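Local coordinates for protein succinate dehydrogenase subunit A (Mycolicibacterium smegmatis, PDB 7D6V) that probably oxidises succinate to fumarate on its flavin and passes the electrons on toward the quinone of the respiratory chain, at residues T386-P398 against A410-R423. Numbering follows the deposited sequence.
Sequences TCHYVMGGIEVDP and AAGECSGGMHGSNR. With FAD (flavin-adenine dinucleotide), chain D.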
# COMPACT_ATOMS: atom_id res chain seq x y z
N THR A 386 -21.16 -2.54 -10.32
CA THR A 386 -20.27 -3.13 -9.33
C THR A 386 -20.73 -2.78 -7.93
O THR A 386 -21.08 -1.63 -7.65
CB THR A 386 -18.82 -2.68 -9.56
OG1 THR A 386 -17.95 -3.33 -8.63
CG2 THR A 386 -18.67 -1.17 -9.43
N CYS A 387 -20.76 -3.79 -7.05
CA CYS A 387 -21.12 -3.58 -5.65
C CYS A 387 -19.95 -2.95 -4.90
O CYS A 387 -18.81 -3.43 -5.00
CB CYS A 387 -21.50 -4.91 -5.00
SG CYS A 387 -21.96 -4.82 -3.26
N HIS A 388 -20.21 -1.87 -4.17
CA HIS A 388 -19.15 -1.12 -3.50
C HIS A 388 -19.30 -1.10 -1.99
O HIS A 388 -18.35 -1.45 -1.27
CB HIS A 388 -19.11 0.31 -4.04
CG HIS A 388 -17.96 1.12 -3.54
ND1 HIS A 388 -16.65 0.72 -3.70
CD2 HIS A 388 -17.92 2.30 -2.88
CE1 HIS A 388 -15.85 1.62 -3.16
NE2 HIS A 388 -16.59 2.59 -2.66
N TYR A 389 -20.46 -0.70 -1.47
CA TYR A 389 -20.63 -0.43 -0.05
C TYR A 389 -22.02 -0.87 0.37
O TYR A 389 -22.96 -0.85 -0.43
CB TYR A 389 -20.43 1.06 0.25
CG TYR A 389 -20.38 1.43 1.71
CD1 TYR A 389 -21.53 1.81 2.39
CD2 TYR A 389 -19.19 1.42 2.41
CE1 TYR A 389 -21.49 2.15 3.72
CE2 TYR A 389 -19.14 1.77 3.74
CZ TYR A 389 -20.30 2.13 4.39
OH TYR A 389 -20.25 2.48 5.72
N VAL A 390 -22.15 -1.29 1.63
CA VAL A 390 -23.44 -1.64 2.20
C VAL A 390 -23.74 -0.65 3.32
O VAL A 390 -22.95 -0.50 4.27
CB VAL A 390 -23.47 -3.10 2.70
CG1 VAL A 390 -22.38 -3.38 3.73
CG2 VAL A 390 -24.84 -3.43 3.26
N MET A 391 -24.86 0.06 3.19
CA MET A 391 -25.27 1.04 4.19
C MET A 391 -26.01 0.41 5.36
O MET A 391 -26.21 1.09 6.37
CB MET A 391 -26.15 2.11 3.53
CG MET A 391 -25.37 3.13 2.73
SD MET A 391 -24.88 2.48 1.11
CE MET A 391 -26.27 2.98 0.11
N GLY A 392 -26.41 -0.85 5.25
CA GLY A 392 -27.04 -1.55 6.35
C GLY A 392 -26.02 -2.21 7.26
O GLY A 392 -24.82 -2.19 7.04
N GLY A 393 -26.54 -2.81 8.33
CA GLY A 393 -25.68 -3.48 9.28
C GLY A 393 -26.39 -3.68 10.60
O GLY A 393 -27.61 -3.63 10.68
N ILE A 394 -25.58 -3.89 11.64
CA ILE A 394 -26.11 -4.17 12.97
C ILE A 394 -26.73 -2.90 13.54
O ILE A 394 -26.12 -1.83 13.54
CB ILE A 394 -25.00 -4.71 13.88
CG1 ILE A 394 -24.36 -5.94 13.25
CG2 ILE A 394 -25.55 -5.05 15.24
CD1 ILE A 394 -22.88 -6.03 13.45
N GLU A 395 -27.97 -3.02 14.01
CA GLU A 395 -28.68 -1.89 14.60
C GLU A 395 -28.02 -1.52 15.92
O GLU A 395 -28.00 -2.31 16.87
CB GLU A 395 -30.15 -2.25 14.80
CG GLU A 395 -31.02 -1.08 15.17
CD GLU A 395 -32.44 -1.50 15.48
OE1 GLU A 395 -32.62 -2.58 16.07
OE2 GLU A 395 -33.37 -0.75 15.13
N VAL A 396 -27.48 -0.30 16.00
CA VAL A 396 -26.70 0.13 17.14
C VAL A 396 -27.50 1.15 17.94
O VAL A 396 -28.42 1.80 17.43
CB VAL A 396 -25.35 0.75 16.71
CG1 VAL A 396 -24.51 -0.25 15.96
CG2 VAL A 396 -25.57 1.99 15.87
N ASP A 397 -27.14 1.28 19.20
CA ASP A 397 -27.45 2.49 19.94
C ASP A 397 -26.57 3.62 19.41
O ASP A 397 -25.37 3.40 19.21
CB ASP A 397 -27.22 2.29 21.43
CG ASP A 397 -27.79 3.42 22.27
OD1 ASP A 397 -27.06 4.39 22.53
OD2 ASP A 397 -28.97 3.33 22.66
N PRO A 398 -27.12 4.79 19.10
CA PRO A 398 -26.27 5.85 18.52
C PRO A 398 -25.13 6.29 19.44
O PRO A 398 -24.00 6.44 18.97
CB PRO A 398 -27.26 6.98 18.23
CG PRO A 398 -28.53 6.61 18.92
CD PRO A 398 -28.55 5.13 19.05
N ALA A 410 -20.70 -2.70 17.97
CA ALA A 410 -20.39 -2.73 16.54
C ALA A 410 -20.10 -1.33 16.04
O ALA A 410 -20.65 -0.35 16.54
CB ALA A 410 -21.53 -3.35 15.73
N ALA A 411 -19.22 -1.25 15.04
CA ALA A 411 -18.83 0.02 14.45
C ALA A 411 -18.30 -0.23 13.04
O ALA A 411 -17.86 -1.33 12.72
CB ALA A 411 -17.78 0.74 15.29
N GLY A 412 -18.36 0.81 12.21
CA GLY A 412 -17.82 0.72 10.87
C GLY A 412 -18.84 0.33 9.81
O GLY A 412 -20.02 0.68 9.92
N GLU A 413 -18.39 -0.39 8.78
CA GLU A 413 -19.29 -0.78 7.71
C GLU A 413 -20.29 -1.84 8.16
O GLU A 413 -21.42 -1.88 7.67
CB GLU A 413 -18.50 -1.29 6.50
CG GLU A 413 -19.34 -1.43 5.25
CD GLU A 413 -18.51 -1.65 4.00
OE1 GLU A 413 -17.28 -1.50 4.08
OE2 GLU A 413 -19.10 -1.96 2.95
N CYS A 414 -19.89 -2.71 9.09
CA CYS A 414 -20.82 -3.70 9.62
C CYS A 414 -21.93 -3.07 10.45
O CYS A 414 -22.93 -3.75 10.73
CB CYS A 414 -20.07 -4.74 10.46
SG CYS A 414 -19.54 -4.16 12.07
N SER A 415 -21.78 -1.82 10.85
CA SER A 415 -22.81 -1.09 11.57
C SER A 415 -23.83 -0.52 10.59
O SER A 415 -23.56 -0.32 9.40
CB SER A 415 -22.19 0.02 12.40
OG SER A 415 -23.15 0.61 13.26
N GLY A 416 -25.02 -0.24 11.10
CA GLY A 416 -26.08 0.33 10.30
C GLY A 416 -26.73 1.51 10.99
O GLY A 416 -26.83 1.56 12.22
N GLY A 417 -27.17 2.46 10.18
CA GLY A 417 -27.93 3.58 10.70
C GLY A 417 -27.43 4.96 10.31
O GLY A 417 -28.24 5.86 10.06
N MET A 418 -26.11 5.15 10.25
CA MET A 418 -25.57 6.46 9.92
C MET A 418 -26.00 6.91 8.52
O MET A 418 -26.64 7.95 8.37
CB MET A 418 -24.05 6.46 10.02
CG MET A 418 -23.52 7.83 9.73
SD MET A 418 -21.76 8.08 9.86
CE MET A 418 -21.74 9.77 9.30
N HIS A 419 -25.63 6.15 7.50
CA HIS A 419 -26.02 6.45 6.14
C HIS A 419 -27.34 5.75 5.86
O HIS A 419 -27.41 4.52 5.87
CB HIS A 419 -24.94 6.00 5.16
CG HIS A 419 -23.55 6.16 5.68
ND1 HIS A 419 -22.86 5.14 6.30
CD2 HIS A 419 -22.71 7.22 5.66
CE1 HIS A 419 -21.66 5.56 6.64
NE2 HIS A 419 -21.54 6.82 6.27
N GLY A 420 -28.40 6.53 5.66
CA GLY A 420 -29.71 5.93 5.52
C GLY A 420 -29.89 5.18 4.22
O GLY A 420 -29.99 3.95 4.21
N SER A 421 -29.91 5.91 3.11
CA SER A 421 -30.08 5.33 1.79
C SER A 421 -28.85 5.47 0.91
O SER A 421 -28.79 4.84 -0.14
CB SER A 421 -31.27 5.96 1.07
OG SER A 421 -32.47 5.61 1.72
N ASN A 422 -27.88 6.29 1.31
CA ASN A 422 -26.74 6.62 0.48
C ASN A 422 -25.70 7.29 1.34
O ASN A 422 -26.04 8.08 2.23
CB ASN A 422 -27.15 7.53 -0.68
CG ASN A 422 -26.06 7.68 -1.72
OD1 ASN A 422 -25.53 6.68 -2.21
ND2 ASN A 422 -25.74 8.91 -2.07
N ARG A 423 -24.44 6.97 1.09
CA ARG A 423 -23.31 7.54 1.81
C ARG A 423 -22.65 8.66 1.02
O ARG A 423 -22.57 8.62 -0.21
CB ARG A 423 -22.29 6.45 2.12
CG ARG A 423 -21.67 5.88 0.87
CD ARG A 423 -20.68 4.80 1.14
NE ARG A 423 -19.52 5.33 1.82
CZ ARG A 423 -18.50 5.88 1.19
NH1 ARG A 423 -18.50 5.97 -0.13
NH2 ARG A 423 -17.48 6.36 1.88
PA FAD D . -12.21 -3.03 7.37
O1A FAD D . -11.01 -2.30 7.87
O2A FAD D . -12.49 -3.03 5.92
O5B FAD D . -12.04 -4.56 7.79
C5B FAD D . -12.68 -5.14 8.91
C4B FAD D . -11.72 -6.06 9.64
O4B FAD D . -12.42 -7.14 10.24
C3B FAD D . -10.67 -6.70 8.76
O3B FAD D . -9.44 -6.62 9.45
C2B FAD D . -11.08 -8.14 8.67
O2B FAD D . -9.97 -9.02 8.50
C1B FAD D . -11.72 -8.35 10.01
N9A FAD D . -12.66 -9.49 9.98
C8A FAD D . -13.71 -9.64 9.18
N7A FAD D . -14.34 -10.80 9.43
C5A FAD D . -13.68 -11.42 10.41
C6A FAD D . -13.81 -12.68 11.16
N6A FAD D . -14.80 -13.54 10.91
N1A FAD D . -12.90 -12.93 12.11
C2A FAD D . -11.90 -12.09 12.39
N3A FAD D . -11.73 -10.93 11.75
C4A FAD D . -12.57 -10.55 10.77
N1 FAD D . -14.72 5.26 1.96
C2 FAD D . -14.44 6.58 1.92
O2 FAD D . -14.94 7.31 2.79
N3 FAD D . -13.66 7.14 1.00
C4 FAD D . -13.10 6.43 0.03
O4 FAD D . -12.38 6.98 -0.81
C4X FAD D . -13.34 4.98 -0.01
N5 FAD D . -12.80 4.20 -0.96
C5X FAD D . -13.03 2.88 -0.97
C6 FAD D . -12.46 2.09 -1.96
C7 FAD D . -12.70 0.73 -1.98
C7M FAD D . -12.09 -0.13 -3.04
C8 FAD D . -13.57 0.12 -0.95
C8M FAD D . -13.83 -1.35 -0.97
C9 FAD D . -14.14 0.90 0.04
C9A FAD D . -13.90 2.26 0.06
N10 FAD D . -14.48 3.05 1.05
C10 FAD D . -14.21 4.42 1.04
C1' FAD D . -15.33 2.47 2.09
C2' FAD D . -14.54 2.37 3.39
O2' FAD D . -13.18 2.05 3.11
C3' FAD D . -15.07 1.28 4.30
O3' FAD D . -16.38 1.63 4.72
C4' FAD D . -14.19 1.14 5.54
O4' FAD D . -12.88 0.78 5.15
C5' FAD D . -14.71 0.09 6.50
O5' FAD D . -13.71 -0.10 7.49
P FAD D . -13.89 -1.11 8.72
O1P FAD D . -12.86 -0.75 9.73
O2P FAD D . -15.31 -1.14 9.14
O3P FAD D . -13.55 -2.55 8.10
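Part of the FAD site of this flavoprotein's FAD-binding domain is built where the bulged strand 383-395 meets the loop 410-423, and the ring of Y389 lies between E413 and R423. The E413 carboxylate stacks on the tyrosine ring with planes 15° apart, its OE2 3.4 Å from Y389 CD2. R423 crosses over a ring face, CD resting 3.6 Å from the Y389 ring centroid in a CH-pi contact and the guanidinium adding a cation-pi interaction. The edge of Y389 is turned toward the face of H419 in an offset edge-to-face pair, planes at 90°. E413, extended with CG anti to the backbone N (chi1 -167°), reaches both ways: OE1 takes a weak hydrogen bond from FAD O3', OE2 another from V390 N, while E413 N donates to FAD O2P (3.2 Å). R423 NH2 is hydrogen-bonded to S428 OG and lies 2.9 Å from flavin O2, which sits at the edge of the guanidinium plane, and H388, tied to S220, sets its ring edge beside the flavin's C7. Farther along, a short parallel bridge pairs I394 with S415. There I394 N donates to C414 O (2.8 Å). I394 O accepts from G416 N (3.1 Å). I394 CD1 packs 3.8 Å from A410 CB.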